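Local structure of apoptosis regulator Bcl-2 homolog (Canarypox virus, 5WOS) at residues Thr45-Ile48 with Val49-Cys53; Ile61-Phe64 with Arg65-Ile68; Ile81-Asp84 with Thr85-Lys89; Val105-Val108 with Phe109-Gly113. The protein inhibits apoptosis of the infected host cell, interacting with the proapoptotic factors BAK1 and BAX and with BH3-containing proteins such as BIM, BID and PUMA. All coordinates share one frame; numbering follows the deposited sequence.

Contact 1: residues Thr45-Ile48 with Val49-Cys53; sequences TYII and VKNMC
The Tyr46 ring takes the aliphatic part of Lys50 over one face, where CB of the lysine lies, and along its outer rim, where Lys50 CD comes to 3.6 Å from Tyr46 CE2. The Lys50 chain folds back at its last two torsions (chi3 63°, chi4 57°), which keeps CD and CE beside the ring as the chain passes it at a slant. The phenol OH is held elsewhere: it hydrogen-bonds Glu29 OE1 on helix 14-32, so that this ring links helix 43-69 to its neighbour. The other flat group, the Asn51 amide, lies alongside Ile47, with ND2 3.8 Å from Ile47 CG2. Next round the helix, Ile48 and Met52 run side by side; Ile48 CG2 meets the terminal methyl Met52 CE at 3.5 Å, and Met52 also packs on an aromatic side chain of the bound peptide. On the buried side Thr45 CG2 touches Val49 CG2 at 3.9 Å. Backbone i to i+4 bonds run beneath these pairs: Val49 N to Thr45 O (2.8 Å, 175° at the hydrogen), Asn51 N to Ile47 O (3.0 Å) and Met52 N to Ile48 O (2.9 Å). Three of the four i, i+4 pairs thus meet through carbon and Ile47 meets an amide nitrogen, while the tyrosine hydroxyl finds its acceptor on another helix of this Bcl-2 fold.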
loop_
_atom_site.group_PDB
_atom_site.type_symbol
_atom_site.label_atom_id
_atom_site.label_comp_id
_atom_site.label_asym_id
_atom_site.label_seq_id
_atom_site.Cartn_x
_atom_site.Cartn_y
_atom_site.Cartn_z
ATOM N N THR A 45 -11.113 -3.768 -10.247
ATOM C CA THR A 45 -9.851 -3.262 -9.717
ATOM C C THR A 45 -9.447 -4.016 -8.458
ATOM O O THR A 45 -8.279 -4.392 -8.296
ATOM C CB THR A 45 -9.958 -1.764 -9.425
ATOM O OG1 THR A 45 -10.222 -1.052 -10.639
ATOM C CG2 THR A 45 -8.665 -1.241 -8.820
ATOM N N TYR A 46 -10.397 -4.250 -7.552
ATOM C CA TYR A 46 -10.055 -4.858 -6.272
ATOM C C TYR A 46 -9.410 -6.222 -6.468
ATOM O O TYR A 46 -8.412 -6.543 -5.813
ATOM C CB TYR A 46 -11.300 -4.971 -5.390
ATOM C CG TYR A 46 -11.002 -5.509 -4.011
ATOM C CD1 TYR A 46 -10.312 -4.743 -3.089
ATOM C CD2 TYR A 46 -11.412 -6.781 -3.630
ATOM C CE1 TYR A 46 -10.030 -5.221 -1.836
ATOM C CE2 TYR A 46 -11.135 -7.266 -2.371
ATOM C CZ TYR A 46 -10.440 -6.480 -1.480
ATOM O OH TYR A 46 -10.153 -6.945 -0.220
ATOM N N ILE A 47 -9.957 -7.035 -7.372
ATOM C CA ILE A 47 -9.384 -8.355 -7.627
ATOM C C ILE A 47 -7.956 -8.225 -8.140
ATOM O O ILE A 47 -7.052 -8.946 -7.701
ATOM C CB ILE A 47 -10.279 -9.142 -8.604
ATOM C CG1 ILE A 47 -11.309 -9.977 -7.835
ATOM C CG2 ILE A 47 -9.457 -10.070 -9.497
ATOM C CD1 ILE A 47 -12.256 -9.168 -6.977
ATOM N N ILE A 48 -7.724 -7.298 -9.068
ATOM C CA ILE A 48 -6.380 -7.123 -9.614
ATOM C C ILE A 48 -5.418 -6.667 -8.523
ATOM O O ILE A 48 -4.364 -7.276 -8.307
ATOM C CB ILE A 48 -6.411 -6.142 -10.800
ATOM C CG1 ILE A 48 -7.134 -6.791 -11.981
ATOM C CG2 ILE A 48 -4.993 -5.738 -11.205
ATOM C CD1 ILE A 48 -7.335 -5.879 -13.188
ATOM N N VAL A 49 -5.763 -5.588 -7.816
ATOM C CA VAL A 49 -4.880 -5.087 -6.766
ATOM C C VAL A 49 -4.749 -6.107 -5.641
ATOM O O VAL A 49 -3.671 -6.276 -5.063
ATOM C CB VAL A 49 -5.385 -3.730 -6.241
ATOM C CG1 VAL A 49 -4.514 -3.247 -5.087
ATOM C CG2 VAL A 49 -5.389 -2.697 -7.360
ATOM N N LYS A 50 -5.838 -6.803 -5.307
ATOM C CA LYS A 50 -5.766 -7.806 -4.250
ATOM C C LYS A 50 -4.749 -8.886 -4.591
ATOM O O LYS A 50 -3.971 -9.315 -3.730
ATOM C CB LYS A 50 -7.147 -8.424 -4.014
ATOM C CG LYS A 50 -7.212 -9.378 -2.824
ATOM C CD LYS A 50 -8.633 -9.887 -2.576
ATOM C CE LYS A 50 -9.165 -10.704 -3.741
ATOM N NZ LYS A 50 -8.278 -11.863 -4.064
ATOM N N ASN A 51 -4.732 -9.336 -5.848
ATOM C CA ASN A 51 -3.793 -10.380 -6.245
ATOM C C ASN A 51 -2.376 -9.836 -6.347
ATOM O O ASN A 51 -1.419 -10.501 -5.932
ATOM C CB ASN A 51 -4.226 -10.995 -7.575
ATOM C CG ASN A 51 -5.439 -11.886 -7.434
ATOM O OD1 ASN A 51 -5.619 -12.558 -6.417
ATOM N ND2 ASN A 51 -6.280 -11.895 -8.453
ATOM N N MET A 52 -2.220 -8.632 -6.899
ATOM C CA MET A 52 -0.895 -8.029 -7.002
ATOM C C MET A 52 -0.215 -7.964 -5.641
ATOM O O MET A 52 0.963 -8.317 -5.504
ATOM C CB MET A 52 -1.002 -6.633 -7.610
ATOM C CG MET A 52 -1.329 -6.620 -9.089
ATOM S SD MET A 52 -1.408 -4.940 -9.725
ATOM C CE MET A 52 -1.553 -5.249 -11.482
ATOM N N CYS A 53 -0.941 -7.510 -4.618
ATOM C CA CYS A 53 -0.350 -7.395 -3.289
ATOM C C CYS A 53 -0.108 -8.763 -2.664
ATOM O O CYS A 53 0.861 -8.938 -1.919
ATOM C CB CYS A 53 -1.249 -6.551 -2.383
ATOM S SG CYS A 53 -1.450 -4.834 -2.917
#

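Contact 2: residues Ile61-Phe64 with Arg65-Ile68; sequences IVEF and RKDI
Glu63 reaches across one helical turn to Lys66 and Asp67, on the part of helix 43-69 that borders the peptide-binding groove of this Bcl-2 fold. The charged contacts are loose: Glu63 OE2 and Lys66 NZ form a long salt bridge of 3.6 Å, while Glu63 OE1 lies 4.0 Å from Asp67 OD1, the two carboxylate planes turned 61° apart. Bending at chi2 (-62°) curls the Glu63 chain back toward these partners. Acidic side chains of the bound peptide also lie near Glu63 and Asp67, and such a gathering of negative charge might favour protonation of one carboxylate; Asp67 OD1 has a long, weak ion pair with Arg70. Apolar contact is slighter, Val62 CG1 resting on Lys66 CE at 3.8 Å as the two chains run alongside. Phe64 turns inward, its ring edge-to-face with Phe101 of helix 92-112 and packed on an apolar side chain of the peptide. Among the backbone bonds, Arg65 N to Ile61 O and Ile68 N to Phe64 O continue the i to i+4 ladder. Glu63 O accepts Asp67 N at 2.9 Å in a nearly straight bond (178°), with a second, weak bond from Lys66 N at 3.0 Å.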
loop_
_atom_site.group_PDB
_atom_site.type_symbol
_atom_site.label_atom_id
_atom_site.label_comp_id
_atom_site.label_asym_id
_atom_site.label_seq_id
_atom_site.Cartn_x
_atom_site.Cartn_y
_atom_site.Cartn_z
ATOM N N ILE A 61 7.325 -11.465 2.374
ATOM C CA ILE A 61 6.876 -11.341 3.755
ATOM C C ILE A 61 8.048 -11.500 4.717
ATOM O O ILE A 61 8.064 -10.888 5.792
ATOM C CB ILE A 61 5.757 -12.362 4.042
ATOM C CG1 ILE A 61 4.925 -11.917 5.241
ATOM C CG2 ILE A 61 6.317 -13.763 4.259
ATOM C CD1 ILE A 61 3.909 -10.869 4.892
ATOM N N VAL A 62 9.046 -12.308 4.352
ATOM C CA VAL A 62 10.196 -12.525 5.226
ATOM C C VAL A 62 11.020 -11.249 5.349
ATOM O O VAL A 62 11.398 -10.839 6.453
ATOM C CB VAL A 62 11.045 -13.696 4.703
ATOM C CG1 VAL A 62 12.297 -13.883 5.556
ATOM C CG2 VAL A 62 10.219 -14.972 4.674
ATOM N N GLU A 63 11.332 -10.614 4.219
ATOM C CA GLU A 63 12.050 -9.344 4.270
ATOM C C GLU A 63 11.270 -8.305 5.062
ATOM O O GLU A 63 11.843 -7.584 5.889
ATOM C CB GLU A 63 12.334 -8.842 2.854
ATOM C CG GLU A 63 13.563 -9.467 2.213
ATOM C CD GLU A 63 14.841 -9.166 2.981
ATOM O OE1 GLU A 63 15.096 -7.978 3.272
ATOM O OE2 GLU A 63 15.581 -10.119 3.308
ATOM N N PHE A 64 9.960 -8.210 4.822
ATOM C CA PHE A 64 9.132 -7.291 5.595
ATOM C C PHE A 64 9.268 -7.547 7.093
ATOM O O PHE A 64 9.347 -6.604 7.886
ATOM C CB PHE A 64 7.667 -7.422 5.176
ATOM C CG PHE A 64 7.361 -6.897 3.795
ATOM C CD1 PHE A 64 8.313 -6.223 3.046
ATOM C CD2 PHE A 64 6.095 -7.070 3.254
ATOM C CE1 PHE A 64 8.011 -5.740 1.786
ATOM C CE2 PHE A 64 5.785 -6.590 1.995
ATOM C CZ PHE A 64 6.744 -5.923 1.259
ATOM N N ARG A 65 9.279 -8.822 7.497
ATOM C CA ARG A 65 9.400 -9.170 8.912
ATOM C C ARG A 65 10.724 -8.695 9.501
ATOM O O ARG A 65 10.787 -8.316 10.677
ATOM C CB ARG A 65 9.262 -10.681 9.087
ATOM C CG ARG A 65 9.116 -11.152 10.529
ATOM C CD ARG A 65 9.078 -12.675 10.589
ATOM N NE ARG A 65 8.340 -13.178 11.750
ATOM C CZ ARG A 65 8.882 -13.716 12.843
ATOM N NH1 ARG A 65 8.094 -14.135 13.825
ATOM N NH2 ARG A 65 10.197 -13.847 12.965
ATOM N N LYS A 66 11.799 -8.729 8.712
ATOM C CA LYS A 66 13.093 -8.280 9.216
ATOM C C LYS A 66 13.150 -6.761 9.295
ATOM O O LYS A 66 13.533 -6.194 10.325
ATOM C CB LYS A 66 14.211 -8.810 8.323
ATOM C CG LYS A 66 14.241 -10.314 8.202
ATOM C CD LYS A 66 15.461 -10.731 7.425
ATOM C CE LYS A 66 15.408 -12.183 7.019
ATOM N NZ LYS A 66 16.410 -12.449 5.950
ATOM N N ASP A 67 12.767 -6.083 8.210
ATOM C CA ASP A 67 12.810 -4.625 8.182
ATOM C C ASP A 67 11.911 -4.020 9.254
ATOM O O ASP A 67 12.204 -2.940 9.776
ATOM C CB ASP A 67 12.386 -4.114 6.802
ATOM C CG ASP A 67 13.183 -4.734 5.665
ATOM O OD1 ASP A 67 14.392 -5.005 5.840
ATOM O OD2 ASP A 67 12.593 -4.947 4.588
ATOM N N ILE A 68 10.822 -4.707 9.600
ATOM C CA ILE A 68 9.854 -4.163 10.548
ATOM C C ILE A 68 10.383 -4.265 11.974
ATOM O O ILE A 68 10.214 -3.342 12.780
ATOM C CB ILE A 68 8.501 -4.882 10.381
ATOM C CG1 ILE A 68 7.426 -4.247 11.258
ATOM C CG2 ILE A 68 8.629 -6.353 10.711
ATOM C CD1 ILE A 68 6.034 -4.692 10.870
#

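Contact 3: residues Ile81-Asp84 with Thr85-Lys89; sequences IVYD and TIHDK
Thr85 N donates to Val82 O, three residues back, at 3.1 Å, coming from well above the carbonyl plane, as helix 78-86 nears its end. Ile86 N gives weak bonds to Val82 O and to Tyr83 O, both at 3.5 Å. Ile86 itself has left helical angles (phi -137°), and His87 to Lys89 follow as loop or turn. With its hydroxyl anti to its own carbonyl carbon (chi1 -62°), Thr85 OG1 donates to Ile81 O at 2.7 Å, again from above the carbonyl plane. One turn apart, Tyr83 and His87 form an offset stack, ring centroids 4.5 Å apart and planes only 19° from parallel. His87 CB sits over the tyrosine face in a CH-pi contact, and Tyr83 CE2 lies over the imidazole, displaced toward its rim. Tyr83 OH is over the face of the His87 ring, 2.9 Å from His87 NE2. The two side chains lie side by side and point the same way, each with CG anti to the backbone N. Inward, Val82 CG1 meets Ile86 CD1 at 3.8 Å; this pair packs on Ile98 of helix 92-112, while Ile81, Asp84 and Thr85 touch apolar side chains of the bound peptide. The chemistry implies that a hydroxyl bonded to a main-chain carbonyl and a stacked aromatic pair add side-chain contacts to a helix end where the bonds from Ile86 N are weak.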
loop_
_atom_site.group_PDB
_atom_site.type_symbol
_atom_site.label_atom_id
_atom_site.label_comp_id
_atom_site.label_asym_id
_atom_site.label_seq_id
_atom_site.Cartn_x
_atom_site.Cartn_y
_atom_site.Cartn_z
ATOM N N ILE A 81 8.579 6.693 4.503
ATOM C CA ILE A 81 8.843 5.535 3.654
ATOM C C ILE A 81 8.186 5.726 2.294
ATOM O O ILE A 81 8.813 5.531 1.246
ATOM C CB ILE A 81 8.357 4.244 4.336
ATOM C CG1 ILE A 81 9.066 4.053 5.681
ATOM C CG2 ILE A 81 8.613 3.038 3.437
ATOM C CD1 ILE A 81 8.434 3.000 6.562
ATOM N N VAL A 82 6.913 6.120 2.291
ATOM C CA VAL A 82 6.212 6.359 1.034
ATOM C C VAL A 82 6.915 7.452 0.242
ATOM O O VAL A 82 7.136 7.324 -0.967
ATOM C CB VAL A 82 4.737 6.713 1.296
ATOM C CG1 VAL A 82 4.004 6.981 -0.016
ATOM C CG2 VAL A 82 4.050 5.594 2.071
ATOM N N TYR A 83 7.284 8.544 0.916
ATOM C CA TYR A 83 7.976 9.632 0.234
ATOM C C TYR A 83 9.261 9.136 -0.409
ATOM O O TYR A 83 9.528 9.411 -1.583
ATOM C CB TYR A 83 8.277 10.760 1.216
ATOM C CG TYR A 83 9.028 11.929 0.606
ATOM C CD1 TYR A 83 8.364 13.096 0.256
ATOM C CD2 TYR A 83 10.399 11.869 0.392
ATOM C CE1 TYR A 83 9.045 14.170 -0.300
ATOM C CE2 TYR A 83 11.085 12.933 -0.164
ATOM C CZ TYR A 83 10.407 14.082 -0.502
ATOM O OH TYR A 83 11.100 15.137 -1.050
ATOM N N ASP A 84 10.073 8.404 0.352
ATOM C CA ASP A 84 11.371 7.947 -0.125
ATOM C C ASP A 84 11.274 6.806 -1.130
ATOM O O ASP A 84 12.308 6.385 -1.658
ATOM C CB ASP A 84 12.226 7.521 1.069
ATOM C CG ASP A 84 12.414 8.641 2.081
ATOM O OD1 ASP A 84 12.565 9.809 1.665
ATOM O OD2 ASP A 84 12.400 8.352 3.297
ATOM N N THR A 85 10.075 6.299 -1.414
ATOM C CA THR A 85 9.917 5.214 -2.373
ATOM C C THR A 85 9.590 5.714 -3.773
ATOM O O THR A 85 9.913 5.037 -4.754
ATOM C CB THR A 85 8.814 4.257 -1.903
ATOM O OG1 THR A 85 9.190 3.674 -0.648
ATOM C CG2 THR A 85 8.574 3.134 -2.916
ATOM N N ILE A 86 8.966 6.884 -3.892
ATOM C CA ILE A 86 8.423 7.333 -5.167
ATOM C C ILE A 86 8.726 8.810 -5.390
ATOM O O ILE A 86 8.085 9.463 -6.220
ATOM C CB ILE A 86 6.908 7.061 -5.231
ATOM C CG1 ILE A 86 6.213 7.684 -4.011
ATOM C CG2 ILE A 86 6.648 5.559 -5.333
ATOM C CD1 ILE A 86 4.788 7.209 -3.773
ATOM N N HIS A 87 9.720 9.341 -4.673
ATOM C CA HIS A 87 10.064 10.749 -4.837
ATOM C C HIS A 87 10.816 10.988 -6.140
ATOM O O HIS A 87 10.627 12.023 -6.789
ATOM C CB HIS A 87 10.889 11.236 -3.648
ATOM C CG HIS A 87 11.342 12.655 -3.778
ATOM N ND1 HIS A 87 12.657 13.001 -4.005
ATOM C CD2 HIS A 87 10.650 13.818 -3.732
ATOM C CE1 HIS A 87 12.757 14.316 -4.082
ATOM N NE2 HIS A 87 11.554 14.835 -3.918
ATOM N N ASP A 88 11.672 10.046 -6.543
ATOM C CA ASP A 88 12.383 10.186 -7.810
ATOM C C ASP A 88 11.513 9.792 -9.000
ATOM O O ASP A 88 11.664 10.362 -10.086
ATOM C CB ASP A 88 13.662 9.345 -7.803
ATOM C CG ASP A 88 13.389 7.859 -7.954
ATOM O OD1 ASP A 88 12.402 7.372 -7.363
ATOM O OD2 ASP A 88 14.158 7.174 -8.666
ATOM N N LYS A 89 10.607 8.832 -8.822
ATOM C CA LYS A 89 9.716 8.408 -9.892
ATOM C C LYS A 89 8.542 7.649 -9.290
ATOM O O LYS A 89 8.687 6.957 -8.280
ATOM C CB LYS A 89 10.442 7.530 -10.918
ATOM C CG LYS A 89 9.565 7.101 -12.074
ATOM C CD LYS A 89 10.367 6.465 -13.195
ATOM C CE LYS A 89 9.514 6.303 -14.450
ATOM N NZ LYS A 89 10.281 5.757 -15.603
#

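Contact 4: residues Val105-Val108 with Phe109-Gly113; sequences VTKV and FKEKG
Phe109 is the first residue to reach back, its ring lying alongside Val105: Phe109 CD2 is 3.7 Å from Val105 CG1, the methyl meeting the ring obliquely. With CG anti to the carbonyl carbon (chi1 -83°), the ring leans back along the helix to this methyl, and farther out it packs on Ile74 and Val117 in loops. Phe109 N bonds Val105 O at 2.8 Å, nearly straight at 171°. Lys110 follows with N bonded to Thr106 O at 2.9 Å, and its side chain touches Cys31 and Val118. The Thr106 hydroxyl is engaged within its own helix, by a hydrogen bond to Gly102 O. Glu111 N bonds Lys107 O at 2.8 Å, and Glu111 CG lies close to the same carbonyl oxygen. At the far end of that chain OE2 makes a long salt bridge with Lys107 NZ, 4.0 Å away, the two chains passing at a slant. The ammonium thus has two loose partners, Glu111 on its own helix and, through a weak hydrogen bond, Cys31 O of helix 14-32. Lys112 N closes the last of the four i to i+4 bonds, on Val108 O at 2.9 Å, while its CB and CG brush the same oxygen. Gly113 then leaves the helix with positive phi (127°), its N 3.3 Å from Phe109 O in a further backbone bond. This is the C-terminal end of helix 92-112, a helix packed against helices 14-32 and 121-138 in the all-helical Bcl-2 bundle, finishing at a glycine of positive phi.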
loop_
_atom_site.group_PDB
_atom_site.type_symbol
_atom_site.label_atom_id
_atom_site.label_comp_id
_atom_site.label_asym_id
_atom_site.label_seq_id
_atom_site.Cartn_x
_atom_site.Cartn_y
_atom_site.Cartn_z
ATOM N N VAL A 105 2.104 -4.212 7.718
ATOM C CA VAL A 105 2.206 -3.424 8.946
ATOM C C VAL A 105 0.878 -3.430 9.689
ATOM O O VAL A 105 0.825 -3.631 10.908
ATOM C CB VAL A 105 2.666 -1.990 8.622
ATOM C CG1 VAL A 105 2.352 -1.031 9.771
ATOM C CG2 VAL A 105 4.153 -1.971 8.326
ATOM N N THR A 106 -0.216 -3.209 8.959
ATOM C CA THR A 106 -1.533 -3.177 9.586
ATOM C C THR A 106 -1.813 -4.484 10.320
ATOM O O THR A 106 -2.223 -4.479 11.486
ATOM C CB THR A 106 -2.607 -2.902 8.530
ATOM O OG1 THR A 106 -2.272 -1.712 7.803
ATOM C CG2 THR A 106 -3.966 -2.711 9.175
ATOM N N LYS A 107 -1.594 -5.618 9.651
ATOM C CA LYS A 107 -1.752 -6.903 10.322
ATOM C C LYS A 107 -0.829 -6.996 11.531
ATOM O O LYS A 107 -1.233 -7.478 12.595
ATOM C CB LYS A 107 -1.470 -8.049 9.350
ATOM C CG LYS A 107 -2.401 -9.255 9.501
ATOM C CD LYS A 107 -1.688 -10.555 9.149
ATOM C CE LYS A 107 -2.653 -11.627 8.666
ATOM N NZ LYS A 107 -3.733 -11.908 9.651
ATOM N N VAL A 108 0.408 -6.511 11.396
ATOM C CA VAL A 108 1.385 -6.631 12.475
ATOM C C VAL A 108 0.928 -5.843 13.696
ATOM O O VAL A 108 0.969 -6.342 14.828
ATOM C CB VAL A 108 2.772 -6.179 11.988
ATOM C CG1 VAL A 108 3.696 -5.857 13.167
ATOM C CG2 VAL A 108 3.385 -7.266 11.118
ATOM N N PHE A 109 0.479 -4.604 13.487
ATOM C CA PHE A 109 -0.076 -3.838 14.596
ATOM C C PHE A 109 -1.378 -4.438 15.099
ATOM O O PHE A 109 -1.750 -4.213 16.255
ATOM C CB PHE A 109 -0.307 -2.384 14.179
ATOM C CG PHE A 109 0.915 -1.517 14.276
ATOM C CD1 PHE A 109 1.726 -1.558 15.395
ATOM C CD2 PHE A 109 1.243 -0.650 13.249
ATOM C CE1 PHE A 109 2.841 -0.756 15.484
ATOM C CE2 PHE A 109 2.358 0.152 13.335
ATOM C CZ PHE A 109 3.155 0.100 14.457
ATOM N N LYS A 110 -2.077 -5.193 14.255
ATOM C CA LYS A 110 -3.312 -5.835 14.684
ATOM C C LYS A 110 -3.015 -7.017 15.596
ATOM O O LYS A 110 -3.648 -7.180 16.645
ATOM C CB LYS A 110 -4.108 -6.283 13.460
ATOM C CG LYS A 110 -5.377 -7.045 13.782
ATOM C CD LYS A 110 -6.082 -7.457 12.514
ATOM C CE LYS A 110 -7.365 -8.213 12.802
ATOM N NZ LYS A 110 -7.114 -9.470 13.557
ATOM N N GLU A 111 -2.046 -7.852 15.210
ATOM C CA GLU A 111 -1.681 -8.991 16.044
ATOM C C GLU A 111 -0.970 -8.537 17.309
ATOM O O GLU A 111 -1.025 -9.232 18.330
ATOM C CB GLU A 111 -0.815 -9.971 15.249
ATOM C CG GLU A 111 -1.354 -10.242 13.850
ATOM C CD GLU A 111 -1.018 -11.624 13.324
ATOM O OE1 GLU A 111 0.174 -11.877 13.057
ATOM O OE2 GLU A 111 -1.945 -12.457 13.174
ATOM N N LYS A 112 -0.300 -7.383 17.263
ATOM C CA LYS A 112 0.213 -6.786 18.491
ATOM C C LYS A 112 -0.916 -6.409 19.439
ATOM O O LYS A 112 -0.703 -6.347 20.655
ATOM C CB LYS A 112 1.085 -5.575 18.165
ATOM C CG LYS A 112 2.536 -5.950 17.927
ATOM C CD LYS A 112 3.409 -4.737 17.654
ATOM C CE LYS A 112 4.879 -5.067 17.859
ATOM N NZ LYS A 112 5.206 -6.488 17.532
ATOM N N GLY A 113 -2.107 -6.135 18.908
ATOM C CA GLY A 113 -3.351 -6.375 19.617
ATOM C C GLY A 113 -4.311 -5.204 19.727
ATOM O O GLY A 113 -5.504 -5.432 19.966
#

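Overall arrangement
Contacts 1 and 2 share helix 43-69, their centres 21 Å apart, one near its start and the other near its end. Contact 2 also touches contact 4, on helix 92-112: Ile68 CD1 packs on Val108 CG1 at 3.5 Å, joining the ends of two helices. Contact 3, on helix 78-86, touches none of the others; its centre is about 19 Å from that of contact 2 and 24 Å from that of contact 4. The bound peptide brings contacts 1, 2 and 3 together, meeting Met52, the groove-facing Phe64 and Asp67, and Ile81, Asp84 and Thr85, with Asp88 salt-bridged both to one of its basic side chains and to Arg94.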